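Local coordinates for protein succinate-semialdehyde dehydrogenase (Synechococcus sp., PDB 4ITA) that oxidises succinic semialdehyde to succinate, probably with NADP+ as electron acceptor, as a member of the aldehyde dehydrogenase family, at residues A[235-240]-A[390-395]; A[239-244]-A[273-278]; A[269-274]-A[368-373]. All coordinates share one frame; numbering follows the deposited sequence.

Contact 1 (A[235-240]-A[390-395])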
# COMPACT_ATOMS: atom_id res chain seq x y z
N ASP A 235 -23.03 3.11 0.74
CA ASP A 235 -23.20 2.34 -0.48
C ASP A 235 -24.57 2.57 -1.10
O ASP A 235 -25.58 2.57 -0.40
CB ASP A 235 -23.04 0.85 -0.20
CG ASP A 235 -21.62 0.45 0.19
OD1 ASP A 235 -20.73 1.32 0.37
OD2 ASP A 235 -21.41 -0.77 0.31
N PRO A 236 -24.61 2.74 -2.43
CA PRO A 236 -25.89 2.84 -3.13
C PRO A 236 -26.51 1.46 -3.36
O PRO A 236 -25.82 0.45 -3.46
CB PRO A 236 -25.49 3.47 -4.46
CG PRO A 236 -24.11 2.94 -4.70
CD PRO A 236 -23.46 2.90 -3.35
N PHE A 237 -27.84 1.45 -3.40
CA PHE A 237 -28.62 0.27 -3.74
C PHE A 237 -29.57 0.76 -4.82
O PHE A 237 -30.56 1.45 -4.54
CB PHE A 237 -29.37 -0.21 -2.49
CG PHE A 237 -29.99 -1.59 -2.61
CD1 PHE A 237 -31.28 -1.74 -3.12
CD2 PHE A 237 -29.32 -2.72 -2.17
CE1 PHE A 237 -31.86 -3.00 -3.19
CE2 PHE A 237 -29.89 -3.98 -2.26
CZ PHE A 237 -31.17 -4.11 -2.77
N VAL A 238 -29.22 0.47 -6.07
CA VAL A 238 -29.89 1.04 -7.23
C VAL A 238 -30.88 0.04 -7.78
O VAL A 238 -30.52 -1.11 -8.03
CB VAL A 238 -28.87 1.42 -8.32
CG1 VAL A 238 -29.58 2.14 -9.45
CG2 VAL A 238 -27.76 2.31 -7.75
N VAL A 239 -32.13 0.46 -7.97
CA VAL A 239 -33.17 -0.44 -8.45
C VAL A 239 -33.79 0.09 -9.73
O VAL A 239 -34.38 1.17 -9.74
CB VAL A 239 -34.26 -0.67 -7.39
CG1 VAL A 239 -35.27 -1.71 -7.88
CG2 VAL A 239 -33.63 -1.13 -6.08
N PHE A 240 -33.66 -0.67 -10.81
CA PHE A 240 -34.12 -0.23 -12.12
C PHE A 240 -35.35 -1.02 -12.61
O PHE A 240 -35.72 -2.02 -11.99
CB PHE A 240 -32.94 -0.21 -13.11
CG PHE A 240 -32.38 1.17 -13.34
CD1 PHE A 240 -32.17 2.01 -12.26
CD2 PHE A 240 -32.10 1.63 -14.61
CE1 PHE A 240 -31.68 3.29 -12.44
CE2 PHE A 240 -31.61 2.91 -14.80
CZ PHE A 240 -31.40 3.74 -13.72
N GLY A 390 -18.80 -0.25 -1.33
CA GLY A 390 -19.57 -1.18 -2.15
C GLY A 390 -20.69 -0.50 -2.93
O GLY A 390 -20.98 0.68 -2.73
N ALA A 391 -21.32 -1.25 -3.82
CA ALA A 391 -22.45 -0.75 -4.58
C ALA A 391 -23.26 -1.94 -5.06
O ALA A 391 -22.70 -2.96 -5.47
CB ALA A 391 -21.98 0.07 -5.77
N SER A 392 -24.59 -1.82 -4.99
CA SER A 392 -25.49 -2.86 -5.47
C SER A 392 -26.45 -2.27 -6.49
O SER A 392 -26.99 -1.18 -6.27
CB SER A 392 -26.26 -3.44 -4.29
OG SER A 392 -27.20 -4.42 -4.68
N ALA A 393 -26.66 -2.97 -7.61
CA ALA A 393 -27.59 -2.51 -8.64
C ALA A 393 -28.44 -3.65 -9.17
O ALA A 393 -27.96 -4.77 -9.34
CB ALA A 393 -26.83 -1.83 -9.79
N TRP A 394 -29.71 -3.35 -9.40
CA TRP A 394 -30.72 -4.34 -9.73
C TRP A 394 -31.33 -4.04 -11.09
O TRP A 394 -31.99 -3.02 -11.28
CB TRP A 394 -31.79 -4.40 -8.63
CG TRP A 394 -31.18 -4.87 -7.35
CD1 TRP A 394 -30.30 -4.18 -6.56
CD2 TRP A 394 -31.36 -6.14 -6.73
NE1 TRP A 394 -29.93 -4.94 -5.49
CE2 TRP A 394 -30.57 -6.15 -5.56
CE3 TRP A 394 -32.12 -7.27 -7.04
CZ2 TRP A 394 -30.51 -7.25 -4.70
CZ3 TRP A 394 -32.07 -8.36 -6.19
CH2 TRP A 394 -31.27 -8.35 -5.03
N THR A 395 -31.05 -4.92 -12.04
CA THR A 395 -31.49 -4.76 -13.41
C THR A 395 -31.20 -6.06 -14.14
O THR A 395 -30.23 -6.75 -13.82
CB THR A 395 -30.76 -3.61 -14.13
OG1 THR A 395 -31.04 -3.68 -15.54
CG2 THR A 395 -29.25 -3.69 -13.92
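Phe237 and Trp394 meet across two neighbouring inner strands of a mixed seven-stranded sheet, in what is, by family, probably the catalytic domain of this aldehyde dehydrogenase. Strands 235-239 and 390-394 run parallel, their axes 5° apart, and exchange backbone bonds in the staggered parallel pattern: Ser392 N to Pro236 O, Val238 N to Ser392 O, Trp394 N to Val238 O and Phe240 N to Trp394 O. The third is short at 2.7 Å from Trp394 N to Val238 O, yet bent, and the same carbonyl oxygen lies at the edge of the indole, in its plane, 3.4 Å from Trp394 CD1. In Phe237 a chi1 of -168° sets CG anti to the backbone N, and the end of the ring comes close to Trp394. Indole NE1 stands over one face of that ring, offset toward the rim, and is 3.1 Å from Phe237 CZ; the two ring systems cross obliquely, with planes at 35°. Trp394 NE1 also donates to Ser392 OG at 2.9 Å, in a bent bond that tethers the indole to its own strand, while Ser392 OG has a further partner in Gly417 O. Helix 245-257 packs against Trp394 and Val239. On the reverse face Pro236 CG lies 3.7 Å from Ala391 CB, Val238 abuts Ala393, and helices 375-383 and 398-407 pack over them. Next to Pro236, Asp235 OD1 accepts from Gly390 N at 3.0 Å, met from above the carboxylate plane. The Asp235 side chain is about 8 Å from the bound NADPH. The pair thus illustrates how parallel strands form the inside of an alpha/beta sheet, with helices on both faces.

Contact 2 (A[239-244]-A[273-278]); sequences VFPSAD and HEAIAA
Pro241, Phe240 and His273 form a three-part cluster in which each neighbour of the imidazole meets it differently. His273 CG is anti to the backbone N (chi1 -169°), which carries the ring out to both partners. The proline ring crosses the histidine at about a right angle and sets CG over the centre of one imidazole face, a CH-pi contact 3.5 Å from the centroid. Toward Phe240 the imidazole turns its edge: His273 CD2 points at the phenyl face, 3.8 Å from Phe240 CE2, in a T-shaped pair with planes at 81°. His273 ND1 accepts from Ala275 N at 3.0 Å, in the ring plane, so His273 is the N-cap residue of helix 274-289, its ring makes the capping bond, and its proton is probably on NE2. The backbone joins as well, His273 N giving Val239 O a nearly straight bond of 3.0 Å. Alongside, Ile276 CD1 rests on Val239 O and, at 3.7 Å, on Val239 CG1. An alanine in place of His273 would probably leave Ala275 N without its cap, Pro241 CG without the ring face it packs on, and a gap beside Phe240. The arrangement belongs to a beta-alpha-beta unit: the type I turn leaving strand 235-239 packs against the first turn of the helix that follows the neighbouring parallel strand.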
# COMPACT_ATOMS: atom_id res chain seq x y z
N VAL A 239 -32.13 0.46 -7.97
CA VAL A 239 -33.17 -0.44 -8.45
C VAL A 239 -33.79 0.09 -9.73
O VAL A 239 -34.38 1.17 -9.74
CB VAL A 239 -34.26 -0.67 -7.39
CG1 VAL A 239 -35.27 -1.71 -7.88
CG2 VAL A 239 -33.63 -1.13 -6.08
N PHE A 240 -33.66 -0.67 -10.81
CA PHE A 240 -34.12 -0.23 -12.12
C PHE A 240 -35.35 -1.02 -12.61
O PHE A 240 -35.72 -2.02 -11.99
CB PHE A 240 -32.94 -0.21 -13.11
CG PHE A 240 -32.38 1.17 -13.34
CD1 PHE A 240 -32.17 2.01 -12.26
CD2 PHE A 240 -32.10 1.63 -14.61
CE1 PHE A 240 -31.68 3.29 -12.44
CE2 PHE A 240 -31.61 2.91 -14.80
CZ PHE A 240 -31.40 3.74 -13.72
N PRO A 241 -36.00 -0.55 -13.69
CA PRO A 241 -37.33 -1.10 -14.00
C PRO A 241 -37.40 -2.60 -14.33
O PRO A 241 -38.47 -3.19 -14.14
CB PRO A 241 -37.77 -0.27 -15.21
CG PRO A 241 -37.04 1.03 -15.05
CD PRO A 241 -35.70 0.64 -14.51
N SER A 242 -36.31 -3.21 -14.79
CA SER A 242 -36.34 -4.63 -15.11
C SER A 242 -35.98 -5.51 -13.92
O SER A 242 -35.88 -6.73 -14.05
CB SER A 242 -35.41 -4.94 -16.28
OG SER A 242 -34.05 -4.68 -15.94
N ALA A 243 -35.78 -4.91 -12.75
CA ALA A 243 -35.43 -5.68 -11.56
C ALA A 243 -36.56 -6.57 -11.05
O ALA A 243 -37.74 -6.27 -11.27
CB ALA A 243 -34.99 -4.74 -10.45
N ASP A 244 -36.20 -7.66 -10.38
CA ASP A 244 -37.14 -8.43 -9.58
C ASP A 244 -37.39 -7.60 -8.33
O ASP A 244 -36.60 -7.63 -7.38
CB ASP A 244 -36.56 -9.80 -9.20
CG ASP A 244 -37.52 -10.67 -8.37
OD1 ASP A 244 -38.46 -10.16 -7.71
OD2 ASP A 244 -37.32 -11.90 -8.36
N HIS A 273 -35.35 4.01 -9.78
CA HIS A 273 -35.86 4.52 -11.05
C HIS A 273 -37.33 4.91 -10.88
O HIS A 273 -38.12 4.17 -10.29
CB HIS A 273 -35.73 3.47 -12.15
CG HIS A 273 -35.99 4.01 -13.52
ND1 HIS A 273 -37.25 4.37 -13.95
CD2 HIS A 273 -35.15 4.28 -14.55
CE1 HIS A 273 -37.18 4.83 -15.19
NE2 HIS A 273 -35.92 4.79 -15.57
N GLU A 274 -37.70 6.09 -11.39
CA GLU A 274 -39.06 6.61 -11.21
C GLU A 274 -40.17 5.65 -11.64
O GLU A 274 -41.27 5.68 -11.07
CB GLU A 274 -39.22 7.97 -11.90
CG GLU A 274 -38.98 7.96 -13.39
CD GLU A 274 -39.34 9.29 -14.03
OE1 GLU A 274 -39.36 9.35 -15.28
OE2 GLU A 274 -39.60 10.26 -13.29
N ALA A 275 -39.89 4.78 -12.61
CA ALA A 275 -40.92 3.87 -13.11
C ALA A 275 -41.34 2.84 -12.06
O ALA A 275 -42.46 2.31 -12.11
CB ALA A 275 -40.44 3.17 -14.38
N ILE A 276 -40.44 2.53 -11.12
CA ILE A 276 -40.74 1.53 -10.10
C ILE A 276 -40.68 2.08 -8.68
O ILE A 276 -40.90 1.34 -7.72
CB ILE A 276 -39.84 0.26 -10.24
CG1 ILE A 276 -38.34 0.61 -10.26
CG2 ILE A 276 -40.21 -0.49 -11.52
CD1 ILE A 276 -37.71 0.94 -8.91
N ALA A 277 -40.39 3.36 -8.55
CA ALA A 277 -40.11 3.94 -7.23
C ALA A 277 -41.29 3.86 -6.26
O ALA A 277 -41.09 3.57 -5.08
CB ALA A 277 -39.66 5.37 -7.37
N ALA A 278 -42.50 4.11 -6.74
CA ALA A 278 -43.66 4.08 -5.86
C ALA A 278 -43.87 2.69 -5.27
O ALA A 278 -44.04 2.54 -4.06
CB ALA A 278 -44.91 4.55 -6.60

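Contact 3 (A[269-274]-A[368-373])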
# COMPACT_ATOMS: atom_id res chain seq x y z
N ARG A 269 -28.09 4.20 0.74
CA ARG A 269 -28.82 5.12 -0.14
C ARG A 269 -29.51 4.32 -1.23
O ARG A 269 -28.85 3.72 -2.09
CB ARG A 269 -27.86 6.16 -0.74
CG ARG A 269 -27.24 7.11 0.31
CD ARG A 269 -26.20 8.08 -0.30
NE ARG A 269 -25.20 7.31 -1.01
CZ ARG A 269 -24.86 7.45 -2.28
NH1 ARG A 269 -25.35 8.45 -3.02
NH2 ARG A 269 -23.98 6.61 -2.81
N PHE A 270 -30.83 4.29 -1.17
CA PHE A 270 -31.65 3.59 -2.14
C PHE A 270 -31.97 4.54 -3.28
O PHE A 270 -32.54 5.61 -3.05
CB PHE A 270 -32.92 3.06 -1.48
CG PHE A 270 -32.67 1.93 -0.53
CD1 PHE A 270 -32.15 2.16 0.73
CD2 PHE A 270 -32.92 0.62 -0.92
CE1 PHE A 270 -31.89 1.11 1.60
CE2 PHE A 270 -32.67 -0.44 -0.06
CZ PHE A 270 -32.15 -0.19 1.20
N ILE A 271 -31.56 4.15 -4.48
CA ILE A 271 -31.69 4.99 -5.67
C ILE A 271 -32.64 4.29 -6.63
O ILE A 271 -32.31 3.25 -7.21
CB ILE A 271 -30.31 5.26 -6.28
CG1 ILE A 271 -29.46 6.05 -5.27
CG2 ILE A 271 -30.45 6.02 -7.59
CD1 ILE A 271 -27.98 6.15 -5.62
N LEU A 272 -33.84 4.83 -6.74
CA LEU A 272 -34.94 4.14 -7.39
C LEU A 272 -35.32 4.79 -8.71
O LEU A 272 -35.60 6.00 -8.75
CB LEU A 272 -36.17 4.14 -6.47
CG LEU A 272 -35.91 3.71 -5.02
CD1 LEU A 272 -37.21 3.74 -4.23
CD2 LEU A 272 -35.28 2.34 -4.97
N HIS A 273 -35.35 4.01 -9.78
CA HIS A 273 -35.86 4.52 -11.05
C HIS A 273 -37.33 4.91 -10.88
O HIS A 273 -38.12 4.17 -10.29
CB HIS A 273 -35.73 3.47 -12.15
CG HIS A 273 -35.99 4.01 -13.52
ND1 HIS A 273 -37.25 4.37 -13.95
CD2 HIS A 273 -35.15 4.28 -14.55
CE1 HIS A 273 -37.18 4.83 -15.19
NE2 HIS A 273 -35.92 4.79 -15.57
N GLU A 274 -37.70 6.09 -11.39
CA GLU A 274 -39.06 6.61 -11.21
C GLU A 274 -40.17 5.65 -11.64
O GLU A 274 -41.27 5.68 -11.07
CB GLU A 274 -39.22 7.97 -11.90
CG GLU A 274 -38.98 7.96 -13.39
CD GLU A 274 -39.34 9.29 -14.03
OE1 GLU A 274 -39.36 9.35 -15.28
OE2 GLU A 274 -39.60 10.26 -13.29
N MET A 368 -31.79 6.32 3.35
CA MET A 368 -32.10 7.51 2.54
C MET A 368 -32.61 7.04 1.19
O MET A 368 -32.03 6.13 0.59
CB MET A 368 -30.86 8.40 2.36
CG MET A 368 -30.32 9.06 3.63
SD MET A 368 -28.94 10.26 3.39
CE MET A 368 -27.51 9.17 3.54
N VAL A 369 -33.70 7.63 0.70
CA VAL A 369 -34.29 7.19 -0.57
C VAL A 369 -34.32 8.34 -1.57
O VAL A 369 -34.62 9.48 -1.21
CB VAL A 369 -35.72 6.64 -0.35
CG1 VAL A 369 -36.31 6.13 -1.67
CG2 VAL A 369 -35.69 5.52 0.68
N PHE A 370 -33.98 8.02 -2.81
CA PHE A 370 -33.92 8.98 -3.91
C PHE A 370 -34.62 8.41 -5.13
O PHE A 370 -34.67 7.20 -5.31
CB PHE A 370 -32.46 9.25 -4.28
CG PHE A 370 -31.62 9.65 -3.11
CD1 PHE A 370 -31.45 10.98 -2.79
CD2 PHE A 370 -30.99 8.68 -2.33
CE1 PHE A 370 -30.68 11.35 -1.71
CE2 PHE A 370 -30.22 9.04 -1.24
CZ PHE A 370 -30.06 10.38 -0.92
N THR A 371 -35.14 9.29 -5.98
CA THR A 371 -35.70 8.87 -7.26
C THR A 371 -34.89 9.46 -8.40
O THR A 371 -34.47 10.62 -8.34
CB THR A 371 -37.18 9.28 -7.38
OG1 THR A 371 -37.94 8.68 -6.32
CG2 THR A 371 -37.77 8.83 -8.70
N VAL A 372 -34.65 8.66 -9.44
CA VAL A 372 -33.91 9.11 -10.61
C VAL A 372 -34.66 8.74 -11.90
O VAL A 372 -35.54 7.88 -11.88
CB VAL A 372 -32.46 8.56 -10.65
CG1 VAL A 372 -31.67 9.08 -9.46
CG2 VAL A 372 -32.47 7.05 -10.65
N LYS A 373 -34.30 9.40 -13.00
CA LYS A 373 -35.04 9.27 -14.25
C LYS A 373 -34.40 8.35 -15.28
O LYS A 373 -35.07 7.87 -16.19
CB LYS A 373 -35.24 10.64 -14.89
CG LYS A 373 -36.27 11.52 -14.22
CD LYS A 373 -36.38 12.84 -14.95
CE LYS A 373 -37.20 13.85 -14.16
NZ LYS A 373 -38.57 13.34 -13.89
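Glu274 and Lys373 are brought together by two torsions: chi1 of 60° puts Glu274 CG between its backbone N and carbonyl carbon, and chi4 of -58° bends Lys373 NZ round to the carboxylate. The resulting salt bridge is weak, 3.3 Å from Lys373 NZ to Glu274 OE2. Beside it, Glu274 CB touches Thr371 CG2 at 3.6 Å. Further back, Ile271 CG2, anti to the backbone N, reaches both methyls of Val372, each at 3.8 Å. Phe370 stands on the same face, its CE2 3.8 Å from Arg269 CB. The guanidinium beyond is gripped by three backbone carbonyls, those of Leu381 and Ala382 at the end of helix 375-383 and that of Ser234. On the other face Leu272 CD1 packs on Val369 CG1 at 3.6 Å, with helix 274-289 alongside. Five backbone bonds join the segments, from Phe270 N to Met368 O through to Glu274 N to Val372 O, so the pairing carries on to the residue where helix 274-289 starts. The strands diverge by 27°, the twist expected of parallel neighbours in an alpha/beta sheet sandwiched between helices.

Following the chain from the N terminus, the first segment of these contacts is strand 235-239, which serves two of them. Contact 2 closes the shortest loop: the turn after this strand meets residues 273-278 once helix 245-257 has crossed over to strand 267-273. Contact 3 begins where contact 2 ends and closes a longer loop of 93 residues, adding strand 366-372 on the far side. The chain then passes back through helix 375-383 to strand 390-394, so contact 1 spans 149 residues and has contact 3 nested inside it. Together they unite four adjacent parallel strands, ordered 366-372, 267-273, 235-239, 390-394, while Ser242 of contact 2 reaches Thr395 of contact 1.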